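Local coordinates for protein Udp-n-acetylglucosamine pyrophosphorylase (Trypanosoma brucei, PDB 4BQH) that probably transfers a uridylyl group from UTP to N-acetyl-alpha-D-glucosamine 1-phosphate, giving UDP-N-acetyl-alpha-D-glucosamine and diphosphate, at residues S146-R158 with N280-V292. Residues are numbered along the deposited sequence; the frame is centred on the assembly and turned at random.
Sequences SLFMMHCEKIRRR and NIDNLLANVADPV
Lys154 and Val288 meet where helix 147-166 lies along the loop that leaves strand 275-280, a strand of the central mixed sheet of this GT-A-type nucleotidyltransferase fold, and runs to helix 291-300. Along Lys154, CB sits against Val288 CB, CD lies 3.8 Å from Val288 CG2, and CD and CE both pass beside Ala286 O. With the chain extended beyond CG, NZ reaches two carbonyls of the loop, binding Ala286 O at 2.8 Å on a lone pair in the carbonyl plane and Leu284 O only weakly. Water 2 also bridges NZ and Leu284 O, so the ammonium ties down the turn from Asn283 to Ala286.

One turn back, the buried His151 ring is clamped by two CH-pi contacts: Ile281 CD1 over one face, Val288 CG2 over the opposite one, each 3.8 Å from the centroid. In the ring plane, water 1 joins NE2 to Asn280 O. Nearer the start of the helix, Leu284 CD1 touches both Leu147 CD2 and Met150 CE.

At the other end Arg158 bends at chi2 (-68°), bringing its guanidinium against Pro291; NH1 also hydrogen-bonds to Tyr106 OH of helix 95-110. Water 3 links NE to Val288 O, NH2 gives a bent bond (140°) to Asn287 OD1, and Pro291 CD rests 3.4 Å from Arg158 CZ, over the centre of the guanidinium face.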
loop_
_atom_site.group_PDB
_atom_site.type_symbol
_atom_site.label_atom_id
_atom_site.label_comp_id
_atom_site.label_asym_id
_atom_site.label_seq_id
_atom_site.Cartn_x
_atom_site.Cartn_y
_atom_site.Cartn_z
ATOM N N SER A 146 -8.831 -12.048 -8.955
ATOM C CA SER A 146 -7.604 -11.244 -8.989
ATOM C C SER A 146 -7.345 -10.538 -7.648
ATOM O O SER A 146 -8.234 -10.396 -6.806
ATOM C CB SER A 146 -7.642 -10.217 -10.135
ATOM O OG SER A 146 -8.648 -9.211 -9.975
ATOM N N LEU A 147 -6.107 -10.112 -7.447
ATOM C CA LEU A 147 -5.807 -9.281 -6.297
ATOM C C LEU A 147 -6.657 -7.995 -6.303
ATOM O O LEU A 147 -7.190 -7.633 -5.260
ATOM C CB LEU A 147 -4.299 -8.994 -6.206
ATOM C CG LEU A 147 -3.427 -10.242 -5.986
ATOM C CD1 LEU A 147 -1.971 -9.806 -6.122
ATOM C CD2 LEU A 147 -3.674 -10.888 -4.633
ATOM N N PHE A 148 -6.819 -7.338 -7.454
ATOM C CA PHE A 148 -7.713 -6.158 -7.532
ATOM C C PHE A 148 -9.124 -6.503 -7.054
ATOM O O PHE A 148 -9.698 -5.785 -6.259
ATOM C CB PHE A 148 -7.799 -5.560 -8.941
ATOM C CG PHE A 148 -6.674 -4.618 -9.299
ATOM C CD1 PHE A 148 -6.278 -3.603 -8.427
ATOM C CD2 PHE A 148 -6.072 -4.680 -10.563
ATOM C CE1 PHE A 148 -5.263 -2.707 -8.786
ATOM C CE2 PHE A 148 -5.056 -3.773 -10.931
ATOM C CZ PHE A 148 -4.644 -2.790 -10.037
ATOM N N MET A 149 -9.666 -7.620 -7.527
ATOM C CA MET A 149 -11.033 -7.978 -7.194
ATOM C C MET A 149 -11.218 -8.154 -5.699
ATOM O O MET A 149 -12.188 -7.651 -5.141
ATOM C CB MET A 149 -11.455 -9.252 -7.935
ATOM C CG MET A 149 -12.876 -9.681 -7.617
ATOM S SD MET A 149 -13.362 -10.843 -8.900
ATOM C CE MET A 149 -15.067 -11.128 -8.435
ATOM N N MET A 150 -10.279 -8.840 -5.044
ATOM C CA MET A 150 -10.389 -9.069 -3.601
ATOM C C MET A 150 -10.267 -7.756 -2.806
ATOM O O MET A 150 -10.974 -7.579 -1.817
ATOM C CB MET A 150 -9.421 -10.144 -3.109
ATOM C CG MET A 150 -9.879 -11.562 -3.493
ATOM S SD MET A 150 -8.738 -12.882 -3.016
ATOM C CE MET A 150 -7.346 -12.469 -4.048
ATOM N N HIS A 151 -9.401 -6.849 -3.247
ATOM C CA HIS A 151 -9.344 -5.509 -2.633
ATOM C C HIS A 151 -10.665 -4.798 -2.698
ATOM O O HIS A 151 -11.117 -4.250 -1.689
ATOM C CB HIS A 151 -8.252 -4.626 -3.235
ATOM C CG HIS A 151 -6.977 -4.588 -2.412
ATOM N ND1 HIS A 151 -6.191 -5.677 -2.252
ATOM C CD2 HIS A 151 -6.355 -3.551 -1.728
ATOM C CE1 HIS A 151 -5.106 -5.353 -1.474
ATOM N NE2 HIS A 151 -5.209 -4.063 -1.148
ATOM N N CYS A 152 -11.308 -4.815 -3.864
ATOM C CA CYS A 152 -12.579 -4.109 -4.043
ATOM C C CYS A 152 -13.710 -4.741 -3.234
ATOM O O CYS A 152 -14.584 -4.037 -2.717
ATOM C CB CYS A 152 -12.951 -4.028 -5.523
ATOM S SG CYS A 152 -11.789 -3.034 -6.496
ATOM N N GLU A 153 -13.691 -6.065 -3.116
ATOM C CA GLU A 153 -14.690 -6.740 -2.323
ATOM C C GLU A 153 -14.514 -6.447 -0.842
ATOM O O GLU A 153 -15.494 -6.331 -0.113
ATOM C CB GLU A 153 -14.650 -8.244 -2.592
ATOM C CG GLU A 153 -15.266 -8.572 -3.928
ATOM C CD GLU A 153 -15.304 -10.065 -4.230
ATOM O OE1 GLU A 153 -14.879 -10.879 -3.389
ATOM O OE2 GLU A 153 -15.776 -10.405 -5.334
ATOM N N LYS A 154 -13.265 -6.281 -0.384
ATOM C CA LYS A 154 -13.053 -5.875 1.002
ATOM C C LYS A 154 -13.662 -4.487 1.244
ATOM O O LYS A 154 -14.302 -4.263 2.266
ATOM C CB LYS A 154 -11.561 -5.892 1.363
ATOM C CG LYS A 154 -10.990 -7.313 1.476
ATOM C CD LYS A 154 -9.460 -7.309 1.604
ATOM C CE LYS A 154 -8.923 -8.714 1.892
ATOM N NZ LYS A 154 -7.415 -8.701 1.952
ATOM N N ILE A 155 -13.509 -3.581 0.283
ATOM C CA ILE A 155 -14.085 -2.237 0.440
ATOM C C ILE A 155 -15.599 -2.358 0.514
ATOM O O ILE A 155 -16.233 -1.764 1.398
ATOM C CB ILE A 155 -13.706 -1.324 -0.731
ATOM C CG1 ILE A 155 -12.216 -0.984 -0.633
ATOM C CG2 ILE A 155 -14.586 -0.059 -0.767
ATOM C CD1 ILE A 155 -11.680 -0.181 -1.791
ATOM N N ARG A 156 -16.172 -3.112 -0.415
ATOM C CA ARG A 156 -17.648 -3.295 -0.415
ATOM C C ARG A 156 -18.163 -3.842 0.913
ATOM O O ARG A 156 -19.205 -3.401 1.436
ATOM C CB ARG A 156 -18.072 -4.194 -1.584
ATOM C CG ARG A 156 -18.025 -3.464 -2.925
ATOM C CD ARG A 156 -18.033 -4.412 -4.102
ATOM N NE ARG A 156 -19.295 -5.153 -4.101
ATOM C CZ ARG A 156 -19.474 -6.317 -4.704
ATOM N NH1 ARG A 156 -18.490 -6.877 -5.415
ATOM N NH2 ARG A 156 -20.650 -6.911 -4.599
ATOM N N ARG A 157 -17.470 -4.828 1.462
ATOM C CA ARG A 157 -17.873 -5.396 2.745
ATOM C C ARG A 157 -17.769 -4.397 3.914
ATOM O O ARG A 157 -18.696 -4.283 4.730
ATOM C CB ARG A 157 -17.118 -6.701 3.024
ATOM C CG ARG A 157 -17.564 -7.407 4.282
ATOM C CD ARG A 157 -19.020 -7.854 4.223
ATOM N NE ARG A 157 -19.319 -8.463 5.509
ATOM C CZ ARG A 157 -20.456 -8.349 6.168
ATOM N NH1 ARG A 157 -21.463 -7.636 5.672
ATOM N NH2 ARG A 157 -20.572 -8.967 7.335
ATOM N N ARG A 158 -16.649 -3.680 3.989
ATOM C CA ARG A 158 -16.465 -2.659 5.025
ATOM C C ARG A 158 -17.578 -1.563 4.907
ATOM O O ARG A 158 -18.102 -1.070 5.914
ATOM C CB ARG A 158 -15.061 -2.040 4.952
ATOM C CG ARG A 158 -13.918 -2.960 5.440
ATOM C CD ARG A 158 -13.934 -3.246 6.946
ATOM N NE ARG A 158 -12.742 -4.025 7.311
ATOM C CZ ARG A 158 -12.555 -4.649 8.467
ATOM N NH1 ARG A 158 -13.487 -4.628 9.400
ATOM N NH2 ARG A 158 -11.403 -5.288 8.705
ATOM N N ASN A 280 0.166 -1.763 -0.606
ATOM C CA ASN A 280 0.576 -2.357 -1.866
ATOM C C ASN A 280 -0.405 -3.460 -2.301
ATOM O O ASN A 280 -0.846 -4.259 -1.474
ATOM C CB ASN A 280 1.968 -2.974 -1.689
ATOM C CG ASN A 280 2.662 -3.243 -3.015
ATOM O OD1 ASN A 280 2.161 -3.954 -3.900
ATOM N ND2 ASN A 280 3.858 -2.671 -3.148
ATOM N N ILE A 281 -0.718 -3.492 -3.603
ATOM C CA ILE A 281 -1.612 -4.503 -4.151
ATOM C C ILE A 281 -1.066 -5.916 -3.944
ATOM O O ILE A 281 -1.829 -6.871 -4.011
ATOM C CB ILE A 281 -1.938 -4.241 -5.648
ATOM C CG1 ILE A 281 -3.151 -5.088 -6.141
ATOM C CG2 ILE A 281 -0.733 -4.504 -6.517
ATOM C CD1 ILE A 281 -4.364 -5.164 -5.234
ATOM N N ASP A 282 0.242 -6.040 -3.672
ATOM C CA ASP A 282 0.842 -7.384 -3.447
ATOM C C ASP A 282 0.460 -8.092 -2.142
ATOM O O ASP A 282 0.764 -9.276 -1.963
ATOM C CB ASP A 282 2.380 -7.352 -3.620
ATOM C CG ASP A 282 3.131 -6.715 -2.445
ATOM O OD1 ASP A 282 2.551 -6.393 -1.373
ATOM O OD2 ASP A 282 4.372 -6.522 -2.593
ATOM N N ASN A 283 -0.204 -7.381 -1.237
ATOM C CA ASN A 283 -0.462 -7.932 0.081
ATOM C C ASN A 283 -1.793 -8.650 0.096
ATOM O O ASN A 283 -2.848 -8.013 0.180
ATOM C CB ASN A 283 -0.451 -6.825 1.128
ATOM C CG ASN A 283 -0.601 -7.363 2.529
ATOM O OD1 ASN A 283 -0.653 -8.578 2.735
ATOM N ND2 ASN A 283 -0.691 -6.474 3.497
ATOM N N LEU A 284 -1.753 -9.979 0.007
ATOM C CA LEU A 284 -2.994 -10.741 -0.035
ATOM C C LEU A 284 -3.812 -10.573 1.238
ATOM O O LEU A 284 -5.048 -10.705 1.207
ATOM C CB LEU A 284 -2.698 -12.234 -0.226
ATOM C CG LEU A 284 -3.918 -13.148 -0.436
ATOM C CD1 LEU A 284 -4.671 -12.827 -1.727
ATOM C CD2 LEU A 284 -3.480 -14.620 -0.444
ATOM N N LEU A 285 -3.131 -10.319 2.359
ATOM C CA LEU A 285 -3.806 -10.226 3.648
ATOM C C LEU A 285 -4.182 -8.786 4.060
ATOM O O LEU A 285 -4.516 -8.548 5.220
ATOM C CB LEU A 285 -2.947 -10.851 4.738
ATOM C CG LEU A 285 -2.942 -12.380 4.916
ATOM C CD1 LEU A 285 -2.960 -13.199 3.631
ATOM C CD2 LEU A 285 -1.717 -12.691 5.763
ATOM N N ALA A 286 -4.171 -7.867 3.107
ATOM C CA ALA A 286 -4.313 -6.443 3.420
ATOM C C ALA A 286 -5.647 -6.176 4.115
ATOM O O ALA A 286 -6.705 -6.634 3.655
ATOM C CB ALA A 286 -4.209 -5.611 2.158
ATOM N N ASN A 287 -5.573 -5.495 5.261
ATOM C CA ASN A 287 -6.764 -5.173 6.004
ATOM C C ASN A 287 -7.249 -3.824 5.463
ATOM O O ASN A 287 -6.919 -2.749 5.980
ATOM C CB ASN A 287 -6.462 -5.151 7.495
ATOM C CG ASN A 287 -7.710 -5.075 8.339
ATOM O OD1 ASN A 287 -8.803 -4.863 7.822
ATOM N ND2 ASN A 287 -7.554 -5.248 9.633
ATOM N N VAL A 288 -8.032 -3.913 4.392
ATOM C CA VAL A 288 -8.430 -2.754 3.580
ATOM C C VAL A 288 -9.559 -1.972 4.263
ATOM O O VAL A 288 -10.574 -2.554 4.659
ATOM C CB VAL A 288 -8.879 -3.216 2.177
ATOM C CG1 VAL A 288 -9.365 -2.043 1.345
ATOM C CG2 VAL A 288 -7.737 -3.936 1.484
ATOM N N ALA A 289 -9.382 -0.649 4.372
ATOM C CA ALA A 289 -10.298 0.216 5.138
ATOM C C ALA A 289 -10.494 -0.307 6.567
ATOM O O ALA A 289 -11.609 -0.504 7.036
ATOM C CB ALA A 289 -11.629 0.405 4.400
ATOM N N ASP A 290 -9.383 -0.568 7.250
ATOM C CA ASP A 290 -9.406 -1.160 8.586
ATOM C C ASP A 290 -9.977 -0.144 9.577
ATOM O O ASP A 290 -9.328 0.865 9.833
ATOM C CB ASP A 290 -7.952 -1.496 8.976
ATOM C CG ASP A 290 -7.808 -2.035 10.372
ATOM O OD1 ASP A 290 -8.783 -2.131 11.131
ATOM O OD2 ASP A 290 -6.654 -2.398 10.721
ATOM N N PRO A 291 -11.184 -0.405 10.133
ATOM C CA PRO A 291 -11.804 0.567 11.034
ATOM C C PRO A 291 -11.054 0.739 12.365
ATOM O O PRO A 291 -11.156 1.801 12.979
ATOM C CB PRO A 291 -13.210 -0.017 11.263
ATOM C CG PRO A 291 -12.991 -1.516 11.155
ATOM C CD PRO A 291 -12.015 -1.625 9.998
ATOM N N VAL A 292 -10.292 -0.259 12.807
ATOM C CA VAL A 292 -9.481 -0.078 14.046
ATOM C C VAL A 292 -8.308 0.885 13.780
ATOM O O VAL A 292 -8.014 1.760 14.598
ATOM C CB VAL A 292 -8.979 -1.422 14.600
ATOM C CG1 VAL A 292 -8.055 -1.247 15.810
ATOM C CG2 VAL A 292 -10.176 -2.309 14.948
HETATM O O HOH W 1 -2.859 -3.206 0.236
HETATM O O HOH W 2 -7.160 -10.261 -0.520
HETATM O O HOH W 3 -10.912 -5.125 5.274
#